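Local coordinates for protein tail lysozyme, putative (Geobacter sulfurreducens, PDB 2IA7) that is of unknown function but belongs to the gp25-like family, consistent with a role as a baseplate component of a contractile phage-like tail, at residues H60-S65 and E76-E81; S98-E101 and L107-D110; I111-R116 and T120-V125. All coordinates share one frame; numbering follows the deposited sequence. Where two conformers were deposited one is given.

Contact 1 of 3, residues H60-S65 and E76-E81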
ATOM      1  N   HIS A  60       6.525  -7.362   0.535  1.00 20.35           N
ATOM      2  CA  HIS A  60       6.381  -8.719   1.030  1.00 21.25           C
ATOM      3  C   HIS A  60       7.620  -9.571   0.769  1.00 23.83           C
ATOM      4  O   HIS A  60       7.750 -10.619   1.379  1.00 27.24           O
ATOM      5  CB  HIS A  60       5.133  -9.378   0.406  1.00 21.92           C
ATOM      6  CG  HIS A  60       3.849  -8.681   0.771  1.00 22.48           C
ATOM      7  ND1 HIS A  60       3.162  -8.944   1.936  1.00 28.44           N
ATOM      8  CD2 HIS A  60       3.168  -7.699   0.149  1.00 21.02           C
ATOM      9  CE1 HIS A  60       2.088  -8.168   1.995  1.00 29.56           C
ATOM     10  NE2 HIS A  60       2.071  -7.401   0.922  1.00 21.84           N
ATOM     11  N   ASP A  61       8.506  -9.147  -0.136  1.00 25.12           N
ATOM     12  CA  ASP A  61       9.754  -9.880  -0.403  1.00 25.29           C
ATOM     13  C   ASP A  61      10.904  -9.542   0.569  1.00 25.58           C
ATOM     14  O   ASP A  61      11.921 -10.221   0.580  1.00 29.66           O
ATOM     15  CB  ASP A  61      10.215  -9.617  -1.815  1.00 24.83           C
ATOM     16  CG  ASP A  61       9.184 -10.041  -2.847  1.00 34.49           C
ATOM     17  OD1 ASP A  61       8.594 -11.127  -2.678  1.00 50.63           O
ATOM     18  OD2 ASP A  61       8.967  -9.295  -3.818  1.00 44.50           O
ATOM     19  N   ARG A  62      10.721  -8.519   1.393  1.00 23.45           N
ATOM     20  CA  ARG A  62      11.810  -7.972   2.183  1.00 23.11           C
ATOM     21  C   ARG A  62      11.905  -8.623   3.554  1.00 22.86           C
ATOM     22  O   ARG A  62      10.890  -8.917   4.150  1.00 23.53           O
ATOM     23  CB  ARG A  62      11.580  -6.499   2.404  1.00 22.99           C
ATOM     24  CG  ARG A  62      11.500  -5.663   1.141  1.00 31.55           C
ATOM     25  CD  ARG A  62      12.785  -4.917   0.945  1.00 31.60           C
ATOM     26  NE  ARG A  62      12.807  -4.160  -0.311  1.00 30.27           N
ATOM     27  CZ  ARG A  62      13.949  -3.776  -0.894  1.00 25.03           C
ATOM     28  NH1 ARG A  62      15.098  -4.054  -0.318  1.00 27.52           N
ATOM     29  NH2 ARG A  62      13.926  -3.107  -2.034  1.00 29.22           N
ATOM     30  N   VAL A  63      13.132  -8.805   4.042  1.00 25.95           N
ATOM     31  CA  VAL A  63      13.385  -9.126   5.455  1.00 27.42           C
ATOM     32  C   VAL A  63      14.245  -8.008   5.994  1.00 26.02           C
ATOM     33  O   VAL A  63      15.166  -7.576   5.313  1.00 28.63           O
ATOM     34  CB  VAL A  63      14.093 -10.476   5.638  1.00 27.82           C
ATOM     35  CG1 VAL A  63      14.242 -10.794   7.125  1.00 30.25           C
ATOM     36  CG2 VAL A  63      13.304 -11.575   4.952  1.00 32.73           C
ATOM     37  N   PHE A  64      13.896  -7.502   7.178  1.00 23.07           N
ATOM     38  CA  PHE A  64      14.585  -6.375   7.791  1.00 25.25           C
ATOM     39  C   PHE A  64      15.243  -6.801   9.092  1.00 27.06           C
ATOM     40  O   PHE A  64      14.585  -7.311   9.976  1.00 30.14           O
ATOM     41  CB  PHE A  64      13.626  -5.234   8.064  1.00 24.56           C
ATOM     42  CG  PHE A  64      12.987  -4.707   6.834  1.00 25.76           C
ATOM     43  CD1 PHE A  64      13.677  -3.850   5.989  1.00 26.04           C
ATOM     44  CD2 PHE A  64      11.716  -5.105   6.489  1.00 28.78           C
ATOM     45  CE1 PHE A  64      13.067  -3.366   4.825  1.00 25.61           C
ATOM     46  CE2 PHE A  64      11.109  -4.619   5.335  1.00 26.19           C
ATOM     47  CZ  PHE A  64      11.805  -3.753   4.503  1.00 26.13           C
ATOM     48  N   SER A  65      16.545  -6.584   9.182  1.00 29.98           N
ATOM     49  CA  SER A  65      17.301  -6.793  10.402  1.00 30.33           C
ATOM     50  C   SER A  65      17.082  -5.597  11.274  1.00 31.18           C
ATOM     51  O   SER A  65      16.995  -5.706  12.494  1.00 32.49           O
ATOM     52  CB  SER A  65      18.807  -6.862  10.094  1.00 31.19           C
ATOM     53  OG  SER A  65      19.140  -7.981   9.308  1.00 41.01           O
ATOM     54  N   GLU A  76       8.137   3.133   1.862  1.00 16.15           N
ATOM     55  CA  GLU A  76       7.344   4.104   1.141  1.00 15.71           C
ATOM     56  C   GLU A  76       7.444   3.914  -0.355  1.00 13.85           C
ATOM     57  O   GLU A  76       6.445   3.994  -1.059  1.00 15.79           O
ATOM     58  CB  GLU A  76       7.757   5.526   1.523  1.00 15.17           C
ATOM     59  CG  GLU A  76       7.303   5.948   2.908  1.00 18.14           C
ATOM     60  CD  GLU A  76       8.121   7.081   3.513  1.00 17.67           C
ATOM     61  OE1 GLU A  76       9.021   7.637   2.822  1.00 19.98           O
ATOM     62  OE2 GLU A  76       7.902   7.380   4.689  1.00 18.27           O
ATOM     63  N   ASN A  77       8.641   3.746  -0.865  1.00 16.47           N
ATOM     64  CA  ASN A  77       8.813   3.779  -2.292  1.00 15.84           C
ATOM     65  C   ASN A  77       8.416   2.449  -2.933  1.00 14.66           C
ATOM     66  O   ASN A  77       7.909   2.446  -4.057  1.00 16.18           O
ATOM     67  CB  ASN A  77      10.258   4.176  -2.590  1.00 18.35           C
ATOM     68  CG  ASN A  77      10.548   5.625  -2.178  1.00 18.83           C
ATOM     69  OD1 ASN A  77       9.619   6.445  -2.083  1.00 21.59           O
ATOM     70  ND2 ASN A  77      11.821   5.950  -1.923  1.00 20.15           N
ATOM     71  N   GLU A  78       8.466   1.366  -2.170  1.00 15.98           N
ATOM     72  CA  GLU A  78       7.881   0.102  -2.609  1.00 17.77           C
ATOM     73  C   GLU A  78       6.359   0.232  -2.766  1.00 17.03           C
ATOM     74  O   GLU A  78       5.741  -0.294  -3.720  1.00 16.58           O
ATOM     75  CB  GLU A  78       8.187  -1.024  -1.637  1.00 16.88           C
ATOM     76  CG  GLU A  78       9.620  -1.494  -1.703  1.00 23.10           C
ATOM     77  CD  GLU A  78       9.821  -2.609  -2.665  1.00 29.93           C
ATOM     78  OE1 GLU A  78       9.105  -2.711  -3.667  1.00 31.50           O
ATOM     79  OE2 GLU A  78      10.735  -3.385  -2.408  1.00 31.06           O
ATOM     80  N   VAL A  79       5.716   0.942  -1.837  1.00 14.69           N
ATOM     81  CA  VAL A  79       4.284   1.188  -1.915  1.00 13.41           C
ATOM     82  C   VAL A  79       4.011   2.063  -3.128  1.00 16.00           C
ATOM     83  O   VAL A  79       3.093   1.779  -3.908  1.00 15.98           O
ATOM     84  CB  VAL A  79       3.831   1.853  -0.634  1.00 13.36           C
ATOM     85  CG1 VAL A  79       2.443   2.449  -0.764  1.00 14.48           C
ATOM     86  CG2 VAL A  79       3.933   0.851   0.556  1.00 13.64           C
ATOM     87  N   LYS A  80       4.803   3.113  -3.323  1.00 15.84           N
ATOM     88  CA  LYS A  80       4.560   4.014  -4.432  1.00 13.79           C
ATOM     89  C   LYS A  80       4.621   3.199  -5.718  1.00 13.59           C
ATOM     90  O   LYS A  80       3.752   3.322  -6.601  1.00 14.75           O
ATOM     91  CB  LYS A  80       5.641   5.089  -4.528  1.00 15.86           C
ATOM     92  CG  LYS A  80       5.548   6.182  -3.472  1.00 16.69           C
ATOM     93  CD  LYS A  80       6.781   7.108  -3.585  1.00 16.51           C
ATOM     94  CE  LYS A  80       6.892   8.046  -2.402  1.00 20.06           C
ATOM     95  NZ  LYS A  80       8.104   8.887  -2.584  1.00 21.68           N
ATOM     96  N   GLU A  81       5.708   2.440  -5.901  1.00 14.33           N
ATOM     97  CA  GLU A  81       5.870   1.751  -7.173  1.00 14.66           C
ATOM     98  C   GLU A  81       4.752   0.773  -7.485  1.00 15.14           C
ATOM     99  O   GLU A  81       4.304   0.669  -8.621  1.00 15.56           O
ATOM    100  CB  GLU A  81       7.208   1.060  -7.231  1.00 14.48           C
ATOM    101  CG  GLU A  81       8.391   1.980  -7.292  1.00 17.67           C
ATOM    102  CD  GLU A  81       8.532   2.858  -8.541  1.00 22.97           C
ATOM    103  OE1 GLU A  81       7.762   2.839  -9.538  1.00 19.33           O
ATOM    104  OE2 GLU A  81       9.525   3.628  -8.537  1.00 19.78           O
TER

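Contact 2 of 3, residues S98-E101 and L107-D110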
ATOM      1  N   SER A  98       4.656   5.699   8.889  1.00 16.61           N
ATOM      2  CA  SER A  98       4.748   6.227  10.234  1.00 15.30           C
ATOM      3  C   SER A  98       4.960   5.115  11.253  1.00 17.00           C
ATOM      4  O   SER A  98       4.272   4.124  11.217  1.00 16.10           O
ATOM      5  CB  SER A  98       3.448   6.936  10.596  1.00 16.13           C
ATOM      6  OG  SER A  98       3.463   7.229  11.984  1.00 17.82           O
ATOM      7  N   PRO A  99       5.842   5.318  12.220  1.00 17.95           N
ATOM      8  CA  PRO A  99       5.993   4.371  13.312  1.00 17.61           C
ATOM      9  C   PRO A  99       5.081   4.701  14.502  1.00 18.35           C
ATOM     10  O   PRO A  99       5.309   4.219  15.652  1.00 19.39           O
ATOM     11  CB  PRO A  99       7.464   4.578  13.693  1.00 18.33           C
ATOM     12  CG  PRO A  99       7.673   6.036  13.459  1.00 18.51           C
ATOM     13  CD  PRO A  99       6.779   6.442  12.314  1.00 19.23           C
ATOM     14  N   ARG A 100       3.992   5.446  14.289  1.00 19.73           N
ATOM     15  CA  ARG A 100       3.185   5.901  15.442  1.00 18.75           C
ATOM     16  C   ARG A 100       2.497   4.766  16.210  1.00 21.82           C
ATOM     17  O   ARG A 100       2.137   4.947  17.401  1.00 23.45           O
ATOM     18  CB  ARG A 100       2.207   7.001  15.056  1.00 17.36           C
ATOM     19  CG  ARG A 100       1.085   6.608  14.136  1.00 17.67           C
ATOM     20  CD  ARG A 100       0.031   7.687  13.937  1.00 16.68           C
ATOM     21  NE  ARG A 100      -0.920   7.289  12.911  1.00 16.51           N
ATOM     22  CZ  ARG A 100      -0.824   7.550  11.608  1.00 18.12           C
ATOM     23  NH1 ARG A 100       0.210   8.212  11.109  1.00 16.80           N
ATOM     24  NH2 ARG A 100      -1.712   7.063  10.774  1.00 15.68           N
ATOM     25  N   GLU A 101       2.343   3.597  15.575  1.00 20.11           N
ATOM     26  CA  GLU A 101       1.832   2.392  16.225  1.00 21.40           C
ATOM     27  C   GLU A 101       2.880   1.299  16.307  1.00 21.06           C
ATOM     28  O   GLU A 101       2.554   0.122  16.460  1.00 24.20           O
ATOM     29  CB  GLU A 101       0.572   1.899  15.511  1.00 18.42           C
ATOM     30  CG  GLU A 101      -0.636   2.806  15.794  1.00 20.87           C
ATOM     31  CD  GLU A 101      -1.950   2.330  15.223  1.00 26.73           C
ATOM     32  OE1 GLU A 101      -2.103   1.147  14.808  1.00 25.29           O
ATOM     33  OE2 GLU A 101      -2.847   3.187  15.165  1.00 25.59           O
ATOM     34  N   LEU A 107       3.373  -0.767  11.326  1.00 19.31           N
ATOM     35  CA  LEU A 107       3.875   0.370  10.586  1.00 17.40           C
ATOM     36  C   LEU A 107       2.714   0.812   9.706  1.00 18.88           C
ATOM     37  O   LEU A 107       2.222   0.023   8.891  1.00 20.01           O
ATOM     38  CB  LEU A 107       5.073   0.037   9.688  1.00 18.59           C
ATOM     39  CG  LEU A 107       6.484   0.022  10.268  1.00 32.38           C
ATOM     40  CD1 LEU A 107       7.428  -0.486   9.191  1.00 33.20           C
ATOM     41  CD2 LEU A 107       6.883   1.431  10.698  1.00 31.72           C
ATOM     42  N   LEU A 108       2.294   2.071   9.841  1.00 16.75           N
ATOM     43  CA  LEU A 108       1.130   2.580   9.124  1.00 14.36           C
ATOM     44  C   LEU A 108       1.590   3.380   7.932  1.00 15.44           C
ATOM     45  O   LEU A 108       2.459   4.268   8.082  1.00 16.99           O
ATOM     46  CB  LEU A 108       0.273   3.428  10.071  1.00 15.07           C
ATOM     47  CG  LEU A 108      -0.335   2.688  11.249  1.00 17.32           C
ATOM     48  CD1 LEU A 108      -1.156   3.693  12.106  1.00 20.07           C
ATOM     49  CD2 LEU A 108      -1.165   1.435  10.919  1.00 19.41           C
ATOM     50  N   ILE A 109       1.017   3.126   6.750  1.00 15.00           N
ATOM     51  CA  ILE A 109       1.342   3.899   5.548  1.00 14.95           C
ATOM     52  C   ILE A 109       0.228   4.878   5.327  1.00 15.98           C
ATOM     53  O   ILE A 109      -0.898   4.507   5.069  1.00 17.08           O
ATOM     54  CB  ILE A 109       1.540   3.048   4.310  1.00 13.98           C
ATOM     55  CG1 ILE A 109       2.389   1.818   4.689  1.00 17.91           C
ATOM     56  CG2 ILE A 109       2.151   3.892   3.237  1.00 17.08           C
ATOM     57  CD1 ILE A 109       3.796   2.072   5.186  1.00 15.24           C
ATOM     58  N   ASP A 110       0.527   6.162   5.501  1.00 14.91           N
ATOM     59  CA  ASP A 110      -0.411   7.242   5.224  1.00 12.73           C
ATOM     60  C   ASP A 110      -0.248   7.624   3.751  1.00 15.85           C
ATOM     61  O   ASP A 110       0.807   8.076   3.331  1.00 15.65           O
ATOM     62  CB  ASP A 110      -0.096   8.413   6.104  1.00 12.73           C
ATOM     63  CG  ASP A 110      -0.252   8.080   7.597  1.00 21.94           C
ATOM     64  OD1 ASP A 110      -1.297   7.592   7.992  1.00 18.14           O
ATOM     65  OD2 ASP A 110       0.711   8.476   8.353  1.00 20.04           O
TER

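Contact 3 of 3, residues I111-R116 and T120-V125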
ATOM      1  N   ILE A 111      -1.303   7.417   2.978  1.00 13.75           N
ATOM      2  CA  ILE A 111      -1.340   7.564   1.570  1.00 13.63           C
ATOM      3  C   ILE A 111      -2.377   8.628   1.203  1.00 13.49           C
ATOM      4  O   ILE A 111      -3.557   8.447   1.435  1.00 16.85           O
ATOM      5  CB  ILE A 111      -1.692   6.232   0.863  1.00 15.49           C
ATOM      6  CG1 ILE A 111      -0.713   5.095   1.253  1.00 16.09           C
ATOM      7  CG2 ILE A 111      -1.667   6.469  -0.647  1.00 15.76           C
ATOM      8  CD1 ILE A 111      -1.159   3.704   0.837  1.00 17.64           C
ATOM      9  N   GLU A 112      -1.894   9.703   0.595  1.00 14.29           N
ATOM     10  CA  GLU A 112      -2.785  10.774   0.098  1.00 14.48           C
ATOM     11  C   GLU A 112      -2.724  10.663  -1.406  1.00 15.55           C
ATOM     12  O   GLU A 112      -1.645  10.518  -1.995  1.00 15.50           O
ATOM     13  CB  GLU A 112      -2.347  12.180   0.547  1.00 17.15           C
ATOM     14  CG  GLU A 112      -2.238  12.389   2.014  1.00 20.42           C
ATOM     15  CD  GLU A 112      -1.811  13.818   2.388  1.00 24.61           C
ATOM     16  OE1 GLU A 112      -2.314  14.789   1.731  1.00 29.08           O
ATOM     17  OE2 GLU A 112      -0.958  13.934   3.323  1.00 25.08           O
ATOM     18  N   TYR A 113      -3.870  10.700  -2.061  1.00 15.38           N
ATOM     19  CA  TYR A 113      -3.933  10.538  -3.478  1.00 16.57           C
ATOM     20  C   TYR A 113      -5.097  11.315  -4.082  1.00 14.32           C
ATOM     21  O   TYR A 113      -6.037  11.694  -3.396  1.00 17.17           O
ATOM     22  CB  TYR A 113      -3.998   9.062  -3.825  1.00 16.94           C
ATOM     23  CG  TYR A 113      -5.241   8.343  -3.348  1.00 15.32           C
ATOM     24  CD1 TYR A 113      -6.415   8.268  -4.150  1.00 15.31           C
ATOM     25  CD2 TYR A 113      -5.283   7.713  -2.092  1.00 16.94           C
ATOM     26  CE1 TYR A 113      -7.540   7.580  -3.700  1.00 17.36           C
ATOM     27  CE2 TYR A 113      -6.399   7.032  -1.656  1.00 17.19           C
ATOM     28  CZ  TYR A 113      -7.521   6.931  -2.468  1.00 17.00           C
ATOM     29  OH  TYR A 113      -8.631   6.282  -1.995  1.00 17.11           O
ATOM     30  N   ARG A 114      -4.968  11.564  -5.370  1.00 15.17           N
ATOM     31  CA  ARG A 114      -5.976  12.258  -6.205  1.00 16.72           C
ATOM     32  C   ARG A 114      -6.588  11.246  -7.177  1.00 13.87           C
ATOM     33  O   ARG A 114      -5.884  10.485  -7.845  1.00 15.58           O
ATOM     34  CB  ARG A 114      -5.307  13.397  -6.995  1.00 17.42           C
ATOM     35  CG  ARG A 114      -6.240  14.176  -7.875  1.00 21.82           C
ATOM     36  CD  ARG A 114      -5.493  15.315  -8.570  1.00 22.40           C
ATOM     37  NE  ARG A 114      -4.541  14.788  -9.516  1.00 25.56           N
ATOM     38  CZ  ARG A 114      -4.777  14.527 -10.800  1.00 24.41           C
ATOM     39  NH1 ARG A 114      -5.948  14.769 -11.343  1.00 29.47           N
ATOM     40  NH2 ARG A 114      -3.819  14.011 -11.547  1.00 27.12           N
ATOM     41  N   VAL A 115      -7.916  11.136  -7.197  1.00 14.47           N
ATOM     42  CA  VAL A 115      -8.614  10.352  -8.199  1.00 16.59           C
ATOM     43  C   VAL A 115      -8.687  11.158  -9.459  1.00 15.70           C
ATOM     44  O   VAL A 115      -9.216  12.254  -9.463  1.00 16.79           O
ATOM     45  CB  VAL A 115     -10.022   9.936  -7.715  1.00 16.78           C
ATOM     46  CG1 VAL A 115     -10.786   9.222  -8.826  1.00 14.82           C
ATOM     47  CG2 VAL A 115      -9.862   8.976  -6.511  1.00 19.29           C
ATOM     48  N   ARG A 116      -8.066  10.651 -10.510  1.00 14.91           N
ATOM     49  CA  ARG A 116      -7.874  11.432 -11.725  1.00 15.26           C
ATOM     50  C   ARG A 116      -9.206  11.788 -12.357  1.00 15.28           C
ATOM     51  O   ARG A 116      -9.363  12.897 -12.902  1.00 18.09           O
ATOM     52  CB  ARG A 116      -6.978  10.673 -12.743  1.00 17.56           C
ATOM     53  CG  ARG A 116      -5.559  10.479 -12.278  1.00 18.31           C
ATOM     54  CD  ARG A 116      -4.804   9.561 -13.255  1.00 23.37           C
ATOM     55  NE  ARG A 116      -3.492   9.166 -12.750  1.00 21.47           N
ATOM     56  CZ  ARG A 116      -2.427   9.955 -12.734  1.00 26.78           C
ATOM     57  NH1 ARG A 116      -2.508  11.189 -13.212  1.00 27.70           N
ATOM     58  NH2 ARG A 116      -1.288   9.524 -12.198  1.00 26.73           N
ATOM     59  N   THR A 120     -10.644  14.673  -7.082  1.00 16.21           N
ATOM     60  CA  THR A 120     -10.902  14.719  -5.645  0.50 16.05           C
ATOM     61  C   THR A 120      -9.816  13.977  -4.895  1.00 18.10           C
ATOM     62  O   THR A 120      -9.318  12.990  -5.356  1.00 17.72           O
ATOM     63  CB  THR A 120     -12.248  14.094  -5.271  0.50 15.83           C
ATOM     64  OG1 THR A 120     -13.286  14.728  -6.024  0.50 21.58           O
ATOM     65  CG2 THR A 120     -12.515  14.295  -3.804  0.50 11.87           C
ATOM     66  N   ARG A 121      -9.484  14.481  -3.732  1.00 18.40           N
ATOM     67  CA  ARG A 121      -8.426  13.941  -2.908  1.00 19.71           C
ATOM     68  C   ARG A 121      -8.976  13.085  -1.798  1.00 16.54           C
ATOM     69  O   ARG A 121      -9.998  13.402  -1.213  1.00 17.98           O
ATOM     70  CB  ARG A 121      -7.555  15.078  -2.376  1.00 19.56           C
ATOM     71  CG  ARG A 121      -6.947  15.866  -3.524  1.00 23.57           C
ATOM     72  CD  ARG A 121      -5.984  16.919  -3.109  1.00 29.90           C
ATOM     73  NE  ARG A 121      -5.235  17.341  -4.286  1.00 38.54           N
ATOM     74  CZ  ARG A 121      -4.087  18.010  -4.257  1.00 43.22           C
ATOM     75  NH1 ARG A 121      -3.529  18.375  -3.103  1.00 43.10           N
ATOM     76  NH2 ARG A 121      -3.493  18.299  -5.408  1.00 45.38           N
ATOM     77  N   PHE A 122      -8.240  11.998  -1.521  1.00 15.08           N
ATOM     78  CA  PHE A 122      -8.589  11.076  -0.476  1.00 13.96           C
ATOM     79  C   PHE A 122      -7.347  10.703   0.314  1.00 15.27           C
ATOM     80  O   PHE A 122      -6.214  10.875  -0.152  1.00 16.26           O
ATOM     81  CB  PHE A 122      -9.236   9.808  -1.059  1.00 19.07           C
ATOM     82  CG  PHE A 122     -10.498  10.052  -1.700  1.00 19.81           C
ATOM     83  CD1 PHE A 122     -11.654  10.017  -0.984  1.00 24.39           C
ATOM     84  CD2 PHE A 122     -10.539  10.313  -3.039  1.00 19.08           C
ATOM     85  CE1 PHE A 122     -12.846  10.271  -1.605  1.00 26.64           C
ATOM     86  CE2 PHE A 122     -11.695  10.563  -3.651  1.00 21.54           C
ATOM     87  CZ  PHE A 122     -12.849  10.529  -2.968  1.00 22.98           C
ATOM     88  N   ASN A 123      -7.575  10.192   1.518  1.00 16.93           N
ATOM     89  CA  ASN A 123      -6.518   9.662   2.370  1.00 15.60           C
ATOM     90  C   ASN A 123      -6.836   8.204   2.656  1.00 14.30           C
ATOM     91  O   ASN A 123      -8.015   7.804   2.734  1.00 18.07           O
ATOM     92  CB  ASN A 123      -6.444  10.457   3.670  1.00 15.00           C
ATOM     93  CG  ASN A 123      -5.139  10.194   4.449  1.00 15.63           C
ATOM     94  OD1 ASN A 123      -4.057  10.590   4.010  1.00 22.75           O
ATOM     95  ND2 ASN A 123      -5.269   9.565   5.635  1.00 23.49           N
ATOM     96  N   LEU A 124      -5.802   7.369   2.809  1.00 13.26           N
ATOM     97  CA  LEU A 124      -5.976   6.005   3.188  1.00 14.84           C
ATOM     98  C   LEU A 124      -4.796   5.632   4.047  1.00 17.64           C
ATOM     99  O   LEU A 124      -3.677   6.008   3.731  1.00 16.63           O
ATOM    100  CB  LEU A 124      -5.962   5.134   1.931  1.00 17.54           C
ATOM    101  CG  LEU A 124      -6.248   3.654   2.051  1.00 17.03           C
ATOM    102  CD1 LEU A 124      -6.978   3.093   0.816  1.00 22.44           C
ATOM    103  CD2 LEU A 124      -4.895   2.921   2.240  1.00 18.82           C
ATOM    104  N   VAL A 125      -5.060   4.924   5.137  1.00 15.78           N
ATOM    105  CA  VAL A 125      -4.034   4.475   6.045  1.00 15.57           C
ATOM    106  C   VAL A 125      -3.957   2.965   5.899  1.00 15.70           C
ATOM    107  O   VAL A 125      -4.941   2.267   6.158  1.00 16.16           O
ATOM    108  CB  VAL A 125      -4.342   4.851   7.490  1.00 17.40           C
ATOM    109  CG1 VAL A 125      -3.269   4.313   8.430  1.00 17.13           C
ATOM    110  CG2 VAL A 125      -4.485   6.395   7.630  1.00 19.43           C
TER
HETATM  111  O   HOH W   1      -9.459   6.269   0.748  1.00 21.18           O

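Contact 1 of 3, residues H60-S65 and E76-E81
Arg62 and Glu78 reach each other through a bend in each side chain. In Arg62 the turn comes at chi2 (-103°), and in Glu78 at the same torsion (-91°). Both chains leave the backbone with CG anti to the carbonyl carbon, and the two then cross at a slant. The result is a surface salt bridge that ties the loop ahead of helix 69-86 to the helix itself, the helix whose other side packs on the three-stranded antiparallel sheet of this gp25-like fold.

The grip is side-on and converges on a single oxygen. Arg62 NE donates to Glu78 OE2 at 3.0 Å, and Arg62 NH2 donates to the same OE2 at 3.2 Å. Both bonds are noticeably bent, as expected when two N-H groups share one acceptor. That oxygen lies in the guanidinium plane, but the carboxylate is turned far out of it, with 78° between the two planes. NE uses the anti lone pair of OE2, whereas NH2 approaches the oxygen from above the carboxylate plane. Both bonds fall on OE2, and OE1 takes no part in this grip.

Around the pair, Arg62 also touches Leu74 of the helix, and Phe64 packs on Thr71 and Ile75, further toward the start of the helix, so the loop is laid along the helix by apolar as well as charged contacts. On the sheet side, Val79 packs on Val95, and Glu76 OE2 accepts from the backbone N of Ala97. Asp61, next to Arg62, pairs with Arg46. Within the helix, Lys80, its chain extended, reaches back along the helix, and its NZ donates to Asn77 OD1 at 2.9 Å.

Contact 2 of 3, residues S98-E101 and L107-D110
Ser98 and Leu108 form an antiparallel hydrogen-bonded pair at the point where strand 90-98 gives way to a loop. Ser98 N donates to Leu108 O at 2.7 Å, and Leu108 N returns a longer bond to Ser98 O at 3.2 Å. A further polar bond shapes the exit from the strand: Ser98 OG accepts from Arg100 N at 3.0 Å, closing an ST turn.

The charged contact is an end-on fork. Arg100 NH1 meets Asp110 OD2 at 2.8 Å and Arg100 NH2 meets Asp110 OD1 at 2.9 Å; each oxygen uses its syn lone pair. Guanidinium and carboxylate are almost coplanar (7°), and two nearly straight bonds fix the rotation of each group and keep them in one plane. To get there, Arg100 places CG between its backbone N and carbonyl carbon (chi1 67°) and then runs extended back over the strand. The fork ties the loop after strand 90-98 to the middle strand, 106-115, of the three-stranded antiparallel sheet.

Van der Waals contacts complete the interface. Leu108 crosses the Arg100 side chain at about a right angle, with CB over one guanidinium face toward its rim, while its CD1 lies 3.5 Å from Glu101 CD. The carboxylate of Glu101 is itself paired with Arg106. On the other face of the sheet, Leu107, which also packs on Leu72 and Ile75 of helix 69-86, brings CD2 to 4.0 Å from Pro99 CA.

Contact 3 of 3, residues I111-R116 and T120-V125
The beta hairpin of strands 106-115 and 120-129 is joined here by Ile111 with Leu124 and Tyr113 with Phe122, two antiparallel hydrogen-bonded pairs. The strand axes diverge from strict antiparallel, running at 150° to each other. Ile111 N donates to Leu124 O at 2.9 Å, and Leu124 N answers to Ile111 O at 2.8 Å; Tyr113 and Phe122 are paired in the same reciprocal way. Glu112 faces Asn123 and Arg114 faces Arg121 in the non-hydrogen-bonded pairs between and beyond them, where CA-H groups point at carbonyl oxygens of the partner strand.

Tyr113 and Phe122 make the most extensive side-chain contact. Tyr113 holds CG between its backbone N and carbonyl carbon (chi1 64°), which brings the ring across to the neighbouring strand, one face against Phe122 CB. This is a CH-pi contact, with Phe122 CB 3.6 Å from Tyr113 CZ. The two rings are only 30° from parallel but slid so far apart that they barely overlap.

This face, lined by Ile111, Tyr113, Val115, Phe122 and Leu124, is the one the helices cover in this gp25-family protein. Helix 30-42 meets Tyr113 through Ile38 and Val115 through Ile34, while Ile111 reaches Val79 and Leu83 of helix 69-86. Across the hairpin, Val115 CG2 comes within 3.7 Å of Phe122 CE2, and Ile111 lies alongside Leu124, with CD1 to CD2 at 4.1 Å.

On the opposite face Arg114 bends away to Glu91 and Asn119. At the edge of the apolar layer a water molecule lies 2.9 Å from Tyr113 OH and donates to Asn123 O, coupling the phenol to the outer strand.

In the fold
Contacts 2 and 3 share strand 106-115, with centres about 17 Å apart, and meet through Val125: its CG2 lies 3.4 Å from Asp110 OD1 and its CG1 3.9 Å from Arg100 NH2, so the edge strand flanks the salt bridge of contact 2. Contact 1 lies on the helix-covered side of the sheet, that of Ile109 and Ile111 and not of the Arg100-Asp110 pair, its centre about 14 Å from that of contact 2 and 21 Å from that of contact 3. Val79 connects all three, with its CG1 4.3 Å from Ile109 CG2 and 4.1 Å from Ile111 CD1. A bound 1,2-ethanediol, probably from the crystallisation liquor, sits about 4 Å from the Arg100 side chain.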